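Long-range contacts in 5' nucleotidase family protein (Staphylococcus aureus subsp. aureus, PDB 4Q7F), which belongs to the 5'-nucleotidase family, joining a calcineurin-like metallophosphoesterase domain that holds manganese and magnesium to a C-terminal nucleotidase domain: residues V25-Y31 with P264-G268; I68-D72 with V204-G208; V413-V418 with F523-K527. All blocks are in the same frame, centred on the assembly; numbering follows the deposited sequence.

Contact 1: V25-Y31 with P264-G268. With MN (manganese (II) ion), chain C.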
ATOM      1  N   VAL A  25      -8.775 -12.849  -2.818  1.00 19.51           N
ATOM      2  CA  VAL A  25      -7.932 -11.868  -3.489  1.00 19.26           C
ATOM      3  C   VAL A  25      -7.636 -10.829  -2.413  1.00 20.34           C
ATOM      4  O   VAL A  25      -8.439 -10.620  -1.469  1.00 20.22           O
ATOM      5  CB  VAL A  25      -8.564 -11.224  -4.738  1.00 19.90           C
ATOM      6  CG1 VAL A  25      -8.644 -12.243  -5.854  1.00 20.65           C
ATOM      7  CG2 VAL A  25      -9.941 -10.636  -4.452  1.00 19.82           C
ATOM      8  N   SER A  26      -6.468 -10.212  -2.506  1.00 19.74           N
ATOM      9  CA  SER A  26      -6.086  -9.191  -1.543  1.00 20.30           C
ATOM     10  C   SER A  26      -5.265  -8.149  -2.252  1.00 19.11           C
ATOM     11  O   SER A  26      -4.565  -8.453  -3.228  1.00 17.53           O
ATOM     12  CB  SER A  26      -5.261  -9.782  -0.389  1.00 22.20           C
ATOM     13  OG  SER A  26      -5.030  -8.828   0.643  1.00 21.52           O
ATOM     14  N   ASP A  27      -5.369  -6.915  -1.771  1.00 18.86           N
ATOM     15  CA  ASP A  27      -4.615  -5.808  -2.331  1.00 18.88           C
ATOM     16  C   ASP A  27      -4.749  -5.709  -3.854  1.00 17.79           C
ATOM     17  O   ASP A  27      -3.771  -5.586  -4.584  1.00 17.22           O
ATOM     18  CB  ASP A  27      -3.150  -5.909  -1.871  1.00 20.08           C
ATOM     19  CG  ASP A  27      -3.008  -5.943  -0.339  1.00 20.87           C
ATOM     20  OD1 ASP A  27      -3.196  -7.012   0.298  1.00 21.37           O
ATOM     21  OD2 ASP A  27      -2.601  -4.913   0.247  1.00 23.24           O
ATOM     22  N   VAL A  28      -5.994  -5.811  -4.329  1.00 16.95           N
ATOM     23  CA  VAL A  28      -6.290  -5.684  -5.736  1.00 17.09           C
ATOM     24  C   VAL A  28      -5.938  -4.275  -6.208  1.00 17.75           C
ATOM     25  O   VAL A  28      -5.463  -4.075  -7.353  1.00 16.84           O
ATOM     26  CB  VAL A  28      -7.744  -6.026  -6.012  1.00 16.79           C
ATOM     27  CG1 VAL A  28      -8.046  -5.830  -7.493  1.00 16.55           C
ATOM     28  CG2 VAL A  28      -7.960  -7.468  -5.582  1.00 16.65           C
ATOM     29  N   HIS A  29      -6.163  -3.322  -5.302  1.00 18.48           N
ATOM     30  CA  HIS A  29      -5.771  -1.931  -5.470  1.00 18.26           C
ATOM     31  C   HIS A  29      -6.342  -1.220  -6.675  1.00 17.69           C
ATOM     32  O   HIS A  29      -5.694  -0.352  -7.257  1.00 16.40           O
ATOM     33  CB  HIS A  29      -4.238  -1.805  -5.444  1.00 18.81           C
ATOM     34  CG  HIS A  29      -3.659  -1.745  -4.065  1.00 19.83           C
ATOM     35  ND1 HIS A  29      -3.890  -0.687  -3.220  1.00 20.34           N
ATOM     36  CD2 HIS A  29      -2.808  -2.570  -3.409  1.00 20.71           C
ATOM     37  CE1 HIS A  29      -3.223  -0.866  -2.092  1.00 21.76           C
ATOM     38  NE2 HIS A  29      -2.562  -2.004  -2.179  1.00 21.71           N
ATOM     39  N   GLY A  30      -7.546  -1.627  -7.078  1.00 17.31           N
ATOM     40  CA  GLY A  30      -8.221  -0.980  -8.200  1.00 16.13           C
ATOM     41  C   GLY A  30      -7.666  -1.383  -9.543  1.00 16.01           C
ATOM     42  O   GLY A  30      -7.906  -0.681 -10.541  1.00 16.65           O
ATOM     43  N   TYR A  31      -6.885  -2.477  -9.574  1.00 15.52           N
ATOM     44  CA  TYR A  31      -6.406  -3.057 -10.822  1.00 15.24           C
ATOM     45  C   TYR A  31      -7.452  -4.097 -11.250  1.00 15.13           C
ATOM     46  O   TYR A  31      -7.403  -5.261 -10.866  1.00 15.30           O
ATOM     47  CB  TYR A  31      -5.035  -3.677 -10.671  1.00 15.65           C
ATOM     48  CG  TYR A  31      -3.973  -2.617 -10.520  1.00 15.91           C
ATOM     49  CD1 TYR A  31      -3.670  -2.085  -9.286  1.00 16.47           C
ATOM     50  CD2 TYR A  31      -3.334  -2.095 -11.633  1.00 16.37           C
ATOM     51  CE1 TYR A  31      -2.712  -1.083  -9.146  1.00 17.03           C
ATOM     52  CE2 TYR A  31      -2.381  -1.089 -11.509  1.00 16.70           C
ATOM     53  CZ  TYR A  31      -2.087  -0.589 -10.259  1.00 17.02           C
ATOM     54  OH  TYR A  31      -1.159   0.409 -10.123  1.00 17.87           O
ATOM     55  N   PRO A 264      -2.146 -13.634  -0.674  1.00 23.23           N
ATOM     56  CA  PRO A 264      -2.269 -13.742  -2.100  1.00 22.94           C
ATOM     57  C   PRO A 264      -1.739 -12.584  -2.936  1.00 22.09           C
ATOM     58  O   PRO A 264      -2.410 -12.141  -3.874  1.00 22.39           O
ATOM     59  CB  PRO A 264      -3.772 -13.911  -2.272  1.00 22.99           C
ATOM     60  CG  PRO A 264      -4.361 -13.120  -1.165  1.00 22.26           C
ATOM     61  CD  PRO A 264      -3.331 -12.986  -0.090  1.00 23.70           C
ATOM     62  N   GLY A 265      -0.561 -12.078  -2.607  1.00 21.29           N
ATOM     63  CA  GLY A 265       0.044 -11.041  -3.412  1.00 20.18           C
ATOM     64  C   GLY A 265      -0.762  -9.750  -3.571  1.00 19.24           C
ATOM     65  O   GLY A 265      -1.336  -9.211  -2.603  1.00 17.96           O
ATOM     66  N   THR A 266      -0.780  -9.247  -4.794  1.00 18.70           N
ATOM     67  CA  THR A 266      -1.416  -7.980  -5.072  1.00 19.53           C
ATOM     68  C   THR A 266      -1.738  -7.858  -6.548  1.00 19.98           C
ATOM     69  O   THR A 266      -1.139  -8.527  -7.392  1.00 19.88           O
ATOM     70  CB  THR A 266      -0.452  -6.807  -4.670  1.00 19.71           C
ATOM     71  OG1 THR A 266      -1.091  -5.529  -4.861  1.00 19.26           O
ATOM     72  CG2 THR A 266       0.844  -6.860  -5.493  1.00 21.60           C
ATOM     73  N   ARG A 267      -2.665  -6.964  -6.851  1.00 20.23           N
ATOM     74  CA  ARG A 267      -3.085  -6.676  -8.233  1.00 21.12           C
ATOM     75  C   ARG A 267      -3.653  -7.847  -9.042  1.00 21.03           C
ATOM     76  O   ARG A 267      -3.631  -7.838 -10.287  1.00 19.08           O
ATOM     77  CB  ARG A 267      -1.967  -6.011  -9.016  1.00 21.89           C
ATOM     78  CG  ARG A 267      -1.387  -4.815  -8.327  1.00 22.87           C
ATOM     79  CD  ARG A 267      -0.414  -4.087  -9.225  1.00 24.70           C
ATOM     80  NE  ARG A 267       0.121  -2.915  -8.554  1.00 26.03           N
ATOM     81  CZ  ARG A 267       0.964  -2.043  -9.111  1.00 28.05           C
ATOM     82  NH1 ARG A 267       1.393  -2.211 -10.353  1.00 29.53           N
ATOM     83  NH2 ARG A 267       1.389  -1.013  -8.413  1.00 28.44           N
ATOM     84  N   GLY A 268      -4.150  -8.856  -8.334  1.00 22.27           N
ATOM     85  CA  GLY A 268      -4.787 -10.008  -8.979  1.00 22.00           C
ATOM     86  C   GLY A 268      -3.882 -10.877  -9.853  1.00 22.33           C
ATOM     87  O   GLY A 268      -4.320 -11.365 -10.840  1.00 19.85           O
TER
HETATM   88 MN    MN C 602      -1.801  -2.935  -0.265  1.00 22.28          MN
HETATM   89  O   HOH W   1      -4.824 -11.937  -4.697  1.00 17.59           O
HETATM   90  O   HOH W   2      -4.698  -9.221  -5.651  1.00 21.65           O
HETATM   91  O   HOH W   3      -1.075  -8.933   0.101  1.00 19.33           O
HETATM   92  O   HOH W   4      -0.533  -2.479   1.554  1.00 20.85           O
HETATM   93  O   HOH W   5      -0.387  -0.957  -0.482  1.00 33.42           O
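This is a buried loop-to-loop contact at the manganese site of the calcineurin-like domain, where the loop after strand 19-25 meets the one joining strands 259-264 and 270-278. The D27 carbonyl is its polar centre: O accepts from R267 N at 2.9 Å, almost in line, and from T266 OG1 at 2.7 Å. Three waters fill the gap further along; one donates to S26 O (2.5 Å) and accepts from G268 N (2.8 Å). At the far end, a type I' turn from V28 to Y31 presents the tyrosine ring, and the R267 guanidinium stacks flat on it, centres 4.2 Å apart and planes at 16°. D27 OD2 and H29 NE2 bind manganese at 2.2 and 2.3 Å, D72 and H249 completing the protein ligands. D27 OD1 accepts from S26 OG (2.6 Å), from a water and from H247 N, while H29 ND1 is hydrogen-bonded to Q75 O. Loop 264-268 thus holds the D27 backbone, while hydrogen bonds to D27 OD1 and H29 ND1 orient the metal-binding side chains.

Contact 2: I68-D72 with V204-G208. With MG (magnesium ion), chain B; MN (manganese (II) ion), chain C.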
ATOM      1  N   ILE A  68     -13.721 -14.017  -1.262  1.00 21.29           N
ATOM      2  CA  ILE A  68     -13.324 -12.983  -0.321  1.00 21.02           C
ATOM      3  C   ILE A  68     -12.353 -11.955  -0.877  1.00 19.20           C
ATOM      4  O   ILE A  68     -11.453 -12.301  -1.633  1.00 20.01           O
ATOM      5  CB  ILE A  68     -12.571 -13.666   0.850  1.00 21.94           C
ATOM      6  CG1 ILE A  68     -13.450 -14.756   1.465  1.00 23.00           C
ATOM      7  CG2 ILE A  68     -12.079 -12.649   1.887  1.00 22.22           C
ATOM      8  CD1 ILE A  68     -12.772 -15.663   2.463  1.00 24.01           C
ATOM      9  N   ASP A  69     -12.603 -10.690  -0.563  1.00 19.45           N
ATOM     10  CA  ASP A  69     -11.637  -9.601  -0.838  1.00 19.39           C
ATOM     11  C   ASP A  69     -11.043  -9.196   0.505  1.00 19.03           C
ATOM     12  O   ASP A  69     -11.767  -8.828   1.430  1.00 19.83           O
ATOM     13  CB  ASP A  69     -12.237  -8.393  -1.545  1.00 18.97           C
ATOM     14  CG  ASP A  69     -11.177  -7.311  -1.798  1.00 18.63           C
ATOM     15  OD1 ASP A  69     -10.844  -6.617  -0.819  1.00 19.63           O
ATOM     16  OD2 ASP A  69     -10.673  -7.176  -2.954  1.00 17.16           O
ATOM     17  N   ASN A  70      -9.723  -9.227   0.622  1.00 19.34           N
ATOM     18  CA  ASN A  70      -9.082  -8.959   1.915  1.00 19.20           C
ATOM     19  C   ASN A  70      -8.460  -7.577   2.082  1.00 19.87           C
ATOM     20  O   ASN A  70      -7.441  -7.411   2.816  1.00 19.31           O
ATOM     21  CB  ASN A  70      -8.046 -10.058   2.237  1.00 19.69           C
ATOM     22  CG  ASN A  70      -7.571 -10.006   3.694  1.00 21.32           C
ATOM     23  OD1 ASN A  70      -8.379  -9.818   4.623  1.00 22.64           O
ATOM     24  ND2 ASN A  70      -6.267 -10.162   3.904  1.00 22.21           N
ATOM     25  N   GLY A  71      -9.049  -6.566   1.437  1.00 19.78           N
ATOM     26  CA  GLY A  71      -8.587  -5.187   1.646  1.00 20.26           C
ATOM     27  C   GLY A  71      -7.695  -4.543   0.604  1.00 20.38           C
ATOM     28  O   GLY A  71      -7.074  -5.210  -0.217  1.00 19.25           O
ATOM     29  N   ASP A  72      -7.625  -3.220   0.675  1.00 20.89           N
ATOM     30  CA  ASP A  72      -6.841  -2.410  -0.264  1.00 20.37           C
ATOM     31  C   ASP A  72      -7.419  -2.568  -1.642  1.00 19.30           C
ATOM     32  O   ASP A  72      -6.717  -2.929  -2.601  1.00 19.21           O
ATOM     33  CB  ASP A  72      -5.336  -2.726  -0.221  1.00 19.68           C
ATOM     34  CG  ASP A  72      -4.610  -1.975   0.899  1.00 21.03           C
ATOM     35  OD1 ASP A  72      -5.288  -1.286   1.704  1.00 21.50           O
ATOM     36  OD2 ASP A  72      -3.365  -2.084   0.980  1.00 19.92           O
ATOM     37  N   VAL A 204      -9.673 -16.436  10.069  1.00 27.41           N
ATOM     38  CA  VAL A 204      -9.268 -15.086  10.357  1.00 26.49           C
ATOM     39  C   VAL A 204      -8.871 -14.400   9.053  1.00 25.64           C
ATOM     40  O   VAL A 204      -8.002 -14.912   8.323  1.00 26.39           O
ATOM     41  CB  VAL A 204      -8.041 -15.047  11.294  1.00 26.90           C
ATOM     42  CG1 VAL A 204      -7.588 -13.611  11.476  1.00 26.70           C
ATOM     43  CG2 VAL A 204      -8.362 -15.685  12.638  1.00 28.19           C
ATOM     44  N   CYS A 205      -9.508 -13.273   8.741  1.00 24.83           N
ATOM     45  CA  CYS A 205      -9.139 -12.486   7.558  1.00 24.48           C
ATOM     46  C   CYS A 205      -8.547 -11.191   8.072  1.00 24.27           C
ATOM     47  O   CYS A 205      -9.258 -10.273   8.480  1.00 24.54           O
ATOM     48  CB  CYS A 205     -10.300 -12.196   6.624  1.00 24.57           C
ATOM     49  SG  CYS A 205     -11.028 -13.657   5.872  1.00 26.44           S
ATOM     50  N   TYR A 206      -7.224 -11.138   8.042  1.00 23.55           N
ATOM     51  CA  TYR A 206      -6.469 -10.023   8.563  1.00 22.57           C
ATOM     52  C   TYR A 206      -5.790  -9.238   7.473  1.00 21.37           C
ATOM     53  O   TYR A 206      -4.968  -9.782   6.745  1.00 20.36           O
ATOM     54  CB  TYR A 206      -5.429 -10.606   9.519  1.00 24.21           C
ATOM     55  CG  TYR A 206      -4.396  -9.652  10.083  1.00 24.98           C
ATOM     56  CD1 TYR A 206      -4.756  -8.422  10.630  1.00 25.07           C
ATOM     57  CD2 TYR A 206      -3.063 -10.039  10.164  1.00 26.04           C
ATOM     58  CE1 TYR A 206      -3.800  -7.587  11.192  1.00 26.89           C
ATOM     59  CE2 TYR A 206      -2.108  -9.217  10.716  1.00 27.49           C
ATOM     60  CZ  TYR A 206      -2.477  -7.994  11.232  1.00 27.23           C
ATOM     61  OH  TYR A 206      -1.507  -7.197  11.781  1.00 29.54           O
ATOM     62  N   HIS A 207      -6.159  -7.968   7.313  1.00 20.45           N
ATOM     63  CA  HIS A 207      -5.465  -7.162   6.366  1.00 20.02           C
ATOM     64  C   HIS A 207      -4.201  -6.673   7.076  1.00 21.04           C
ATOM     65  O   HIS A 207      -4.174  -5.589   7.607  1.00 20.60           O
ATOM     66  CB  HIS A 207      -6.238  -5.971   5.873  1.00 19.84           C
ATOM     67  CG  HIS A 207      -5.508  -5.265   4.785  1.00 20.21           C
ATOM     68  ND1 HIS A 207      -5.622  -5.637   3.471  1.00 19.81           N
ATOM     69  CD2 HIS A 207      -4.551  -4.310   4.825  1.00 20.73           C
ATOM     70  CE1 HIS A 207      -4.826  -4.891   2.732  1.00 20.36           C
ATOM     71  NE2 HIS A 207      -4.162  -4.084   3.529  1.00 21.49           N
ATOM     72  N   GLY A 208      -3.201  -7.542   7.110  1.00 21.87           N
ATOM     73  CA  GLY A 208      -1.928  -7.285   7.745  1.00 23.07           C
ATOM     74  C   GLY A 208      -1.101  -8.518   7.433  1.00 23.55           C
ATOM     75  O   GLY A 208      -1.635  -9.501   6.864  1.00 22.99           O
TER
HETATM   76 MG    MG B 601      -2.340  -2.362   3.002  1.00 21.04          MG
HETATM   77 MN    MN C 602      -1.801  -2.935  -0.265  1.00 22.28          MN
HETATM   78  O   HOH W   4      -0.533  -2.479   1.554  1.00 20.85           O
HETATM   79  O   HOH W   5      -0.387  -0.957  -0.482  1.00 33.42           O
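One carboxylate oxygen, D72 OD2, bridges two different metals, 2.2 Å from manganese and 2.3 Å from magnesium, in the two-metal centre characteristic of calcineurin-like phosphoesterases; the D72 carboxylate also has H110 as a polar partner. The centre lies at the C-terminal ends of strands 65-69 and 201-207, which belong to two different sheets of the domain. H207 supplies magnesium with NE2 at 2.6 Å, N109 and H247 being its other protein ligands, and water 4 lies 2.3 Å from each ion. H207 NE2 lies 3.3 Å from D72 OD2, both binding magnesium. Below the metals N70 ties the strands together: its ND2 donates to Y206 O at 3.1 Å, while OD1 turns to T106 OG1. Deeper still, I68 CG2 meets C205 SG at 4.2 Å, in a core shared with F104 and I244. D69 OD1 accepts from G71 N (2.9 Å) in an Asx turn. A CB on G71 would lie only 2.3 Å from H207 ND1, so glycine lets the imidazole come in close. That ring is oriented from behind, its ND1 donating to the backbone O of N70 at 2.6 Å, with an N-H...O angle of 167°.

Contact 3: V413-V418 with F523-K527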
ATOM      1  N   VAL A 413      26.713  -1.692   1.697  1.00 35.52           N
ATOM      2  CA  VAL A 413      27.828  -1.930   0.802  1.00 37.92           C
ATOM      3  C   VAL A 413      27.917  -3.425   0.505  1.00 40.49           C
ATOM      4  O   VAL A 413      27.937  -4.238   1.416  1.00 39.53           O
ATOM      5  CB  VAL A 413      29.162  -1.451   1.424  1.00 38.12           C
ATOM      6  CG1 VAL A 413      30.353  -1.861   0.562  1.00 39.87           C
ATOM      7  CG2 VAL A 413      29.130   0.055   1.637  1.00 37.47           C
ATOM      8  N   LYS A 414      27.943  -3.767  -0.778  1.00 44.38           N
ATOM      9  CA  LYS A 414      28.102  -5.156  -1.235  1.00 49.29           C
ATOM     10  C   LYS A 414      29.317  -5.133  -2.122  1.00 51.68           C
ATOM     11  O   LYS A 414      29.341  -4.428  -3.137  1.00 49.91           O
ATOM     12  CB  LYS A 414      26.871  -5.637  -1.993  1.00 51.53           C
ATOM     13  CG  LYS A 414      25.631  -5.714  -1.123  1.00 51.48           C
ATOM     14  CD  LYS A 414      24.382  -5.993  -1.956  1.00 54.59           C
ATOM     15  CE  LYS A 414      23.110  -5.738  -1.162  1.00 52.95           C
ATOM     16  NZ  LYS A 414      21.902  -5.784  -2.038  1.00 53.76           N
ATOM     17  N   ASN A 415      30.327  -5.912  -1.730  1.00 56.42           N
ATOM     18  CA  ASN A 415      31.618  -5.916  -2.388  1.00 58.11           C
ATOM     19  C   ASN A 415      32.228  -4.577  -1.992  1.00 56.26           C
ATOM     20  O   ASN A 415      32.369  -4.283  -0.794  1.00 54.34           O
ATOM     21  CB  ASN A 415      31.513  -6.076  -3.912  1.00 62.68           C
ATOM     22  CG  ASN A 415      30.804  -7.352  -4.324  1.00 68.41           C
ATOM     23  OD1 ASN A 415      29.852  -7.790  -3.675  1.00 70.68           O
ATOM     24  ND2 ASN A 415      31.252  -7.947  -5.425  1.00 73.65           N
ATOM     25  N   ASP A 416      32.575  -3.757  -2.975  1.00 53.52           N
ATOM     26  CA  ASP A 416      33.105  -2.442  -2.705  1.00 50.21           C
ATOM     27  C   ASP A 416      32.186  -1.434  -3.374  1.00 47.15           C
ATOM     28  O   ASP A 416      32.606  -0.334  -3.725  1.00 46.29           O
ATOM     29  CB  ASP A 416      34.533  -2.335  -3.240  1.00 52.53           C
ATOM     30  CG  ASP A 416      35.491  -3.269  -2.531  1.00 54.23           C
ATOM     31  OD1 ASP A 416      35.262  -3.586  -1.345  1.00 54.90           O
ATOM     32  OD2 ASP A 416      36.481  -3.675  -3.156  1.00 57.67           O
ATOM     33  N   GLU A 417      30.923  -1.819  -3.538  1.00 45.16           N
ATOM     34  CA  GLU A 417      29.942  -0.977  -4.185  1.00 43.13           C
ATOM     35  C   GLU A 417      28.768  -0.662  -3.266  1.00 38.21           C
ATOM     36  O   GLU A 417      28.315  -1.488  -2.476  1.00 38.95           O
ATOM     37  CB  GLU A 417      29.411  -1.650  -5.468  1.00 47.13           C
ATOM     38  CG  GLU A 417      30.442  -1.823  -6.582  1.00 52.29           C
ATOM     39  CD  GLU A 417      30.952  -0.499  -7.150  1.00 55.60           C
ATOM     40  OE1 GLU A 417      30.368   0.563  -6.855  1.00 57.55           O
ATOM     41  OE2 GLU A 417      31.945  -0.516  -7.904  1.00 60.77           O
ATOM     42  N   VAL A 418      28.275   0.551  -3.406  1.00 34.41           N
ATOM     43  CA  VAL A 418      27.141   1.008  -2.652  1.00 31.99           C
ATOM     44  C   VAL A 418      25.960   0.300  -3.289  1.00 31.93           C
ATOM     45  O   VAL A 418      25.860   0.248  -4.500  1.00 32.45           O
ATOM     46  CB  VAL A 418      27.011   2.538  -2.733  1.00 29.38           C
ATOM     47  CG1 VAL A 418      25.687   3.026  -2.160  1.00 27.64           C
ATOM     48  CG2 VAL A 418      28.187   3.208  -2.019  1.00 29.48           C
ATOM     49  N   PHE A 523      23.890  16.181  -3.527  1.00 26.80           N
ATOM     50  CA  PHE A 523      24.340  15.252  -2.495  1.00 26.48           C
ATOM     51  C   PHE A 523      25.217  14.184  -3.113  1.00 26.59           C
ATOM     52  O   PHE A 523      25.279  14.056  -4.326  1.00 26.92           O
ATOM     53  CB  PHE A 523      23.153  14.601  -1.772  1.00 26.19           C
ATOM     54  CG  PHE A 523      22.363  13.636  -2.617  1.00 25.44           C
ATOM     55  CD1 PHE A 523      21.413  14.090  -3.521  1.00 26.16           C
ATOM     56  CD2 PHE A 523      22.557  12.258  -2.488  1.00 25.61           C
ATOM     57  CE1 PHE A 523      20.676  13.191  -4.290  1.00 25.04           C
ATOM     58  CE2 PHE A 523      21.831  11.354  -3.253  1.00 25.14           C
ATOM     59  CZ  PHE A 523      20.893  11.821  -4.157  1.00 25.60           C
ATOM     60  N   LYS A 524      25.873  13.415  -2.262  1.00 26.37           N
ATOM     61  CA  LYS A 524      26.794  12.387  -2.696  1.00 27.21           C
ATOM     62  C   LYS A 524      26.643  11.213  -1.799  1.00 25.42           C
ATOM     63  O   LYS A 524      26.443  11.381  -0.591  1.00 26.33           O
ATOM     64  CB  LYS A 524      28.250  12.858  -2.518  1.00 30.31           C
ATOM     65  CG  LYS A 524      28.556  14.196  -3.118  1.00 33.28           C
ATOM     66  CD  LYS A 524      29.970  14.627  -2.757  1.00 36.56           C
ATOM     67  CE  LYS A 524      30.179  16.077  -3.090  1.00 39.71           C
ATOM     68  NZ  LYS A 524      31.543  16.517  -2.658  1.00 43.05           N
ATOM     69  N   VAL A 525      26.772  10.023  -2.376  1.00 24.28           N
ATOM     70  CA  VAL A 525      26.693   8.784  -1.611  1.00 22.91           C
ATOM     71  C   VAL A 525      27.893   7.962  -1.965  1.00 24.33           C
ATOM     72  O   VAL A 525      28.175   7.760  -3.128  1.00 25.34           O
ATOM     73  CB  VAL A 525      25.425   7.996  -1.931  1.00 21.21           C
ATOM     74  CG1 VAL A 525      25.367   6.730  -1.083  1.00 21.03           C
ATOM     75  CG2 VAL A 525      24.234   8.876  -1.659  1.00 21.11           C
ATOM     76  N   GLU A 526      28.619   7.525  -0.955  1.00 25.71           N
ATOM     77  CA  GLU A 526      29.812   6.760  -1.177  1.00 27.75           C
ATOM     78  C   GLU A 526      30.078   5.993   0.088  1.00 27.50           C
ATOM     79  O   GLU A 526      29.317   6.119   1.044  1.00 26.21           O
ATOM     80  CB  GLU A 526      30.953   7.710  -1.484  1.00 30.90           C
ATOM     81  CG  GLU A 526      31.335   8.611  -0.322  1.00 31.84           C
ATOM     82  CD  GLU A 526      32.375   9.628  -0.717  1.00 36.17           C
ATOM     83  OE1 GLU A 526      33.561   9.425  -0.366  1.00 36.58           O
ATOM     84  OE2 GLU A 526      32.014  10.593  -1.428  1.00 38.32           O
ATOM     85  N   LYS A 527      31.131   5.184   0.112  1.00 28.57           N
ATOM     86  CA  LYS A 527      31.471   4.464   1.338  1.00 29.55           C
ATOM     87  C   LYS A 527      31.760   5.453   2.467  1.00 29.45           C
ATOM     88  O   LYS A 527      32.204   6.566   2.176  1.00 31.29           O
ATOM     89  CB  LYS A 527      32.713   3.593   1.157  1.00 31.28           C
ATOM     90  CG  LYS A 527      32.562   2.353   0.291  1.00 31.65           C
ATOM     91  CD  LYS A 527      33.867   1.570   0.357  1.00 33.21           C
ATOM     92  CE  LYS A 527      33.800   0.239  -0.352  1.00 34.24           C
ATOM     93  NZ  LYS A 527      35.031  -0.528  -0.045  1.00 35.17           N
ATOM     94  OXT LYS A 527      31.602   5.180   3.673  1.00 28.38           O
TER
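A β-hairpin of the C-terminal nucleotidase domain here packs against the last residues of the chain, out at the protein surface. The hairpin pairs strands 411-414 and 417-420 through a type II' turn from K414 to E417; its partner, strand 522-526, is the edge strand of another sheet, lying beside 441-445. Within the hairpin the backbone bonds are regular, K414 N to E417 O at 2.9 Å and E417 N to K414 O at 3.1 Å, and N415, with its positive phi of 71°, takes the first of the two central turn positions. Between the two segments no backbone hydrogen bond forms, so side chains make the join. The apolar part is centred on V418, whose CG1 meets V525 CG1 at 3.9 Å. On its other branch, V418 CG2 lies 4.0 Å from E526 C. F411 adds to this patch by touching both valines, and V446 touches V413 and V525. The aliphatic length of K527 then extends the packing along the hairpin, bringing CE to 4.1 Å from V413 CG1. The polar part lies at the exposed end. K527 is the C-terminal residue; its carboxylate O is hydrogen-bonded to H445 ND1 of strand 441-445, while its extended side chain reaches across to the turn. There the ammonium finds D416, next to the poorly ordered N415, and makes a salt bridge whose hydrogen bond is weak: K527 NZ to D416 OD1 is 3.3 Å.

Contacts 1 and 2 form one unit, with centres 10 Å apart. Both touch manganese and share waters 4 and 5, and backbone pairs that are probably hydrogen bonds join them: V25 O to N70 N and H29 N to D72 O, each 2.8 Å. Strands 19-25 and 65-69 are parallel neighbours in one sheet, 201-207 and 259-264 belong to a second, so the metals sit where both sheets end. Along the chain, residues 68-72 and 204-208 both fall between the two segments of contact 1. Contact 3 comes later, in the C-terminal domain, its centre 35 Å from that of contact 1 and 39 Å from that of contact 2, well away from the metals.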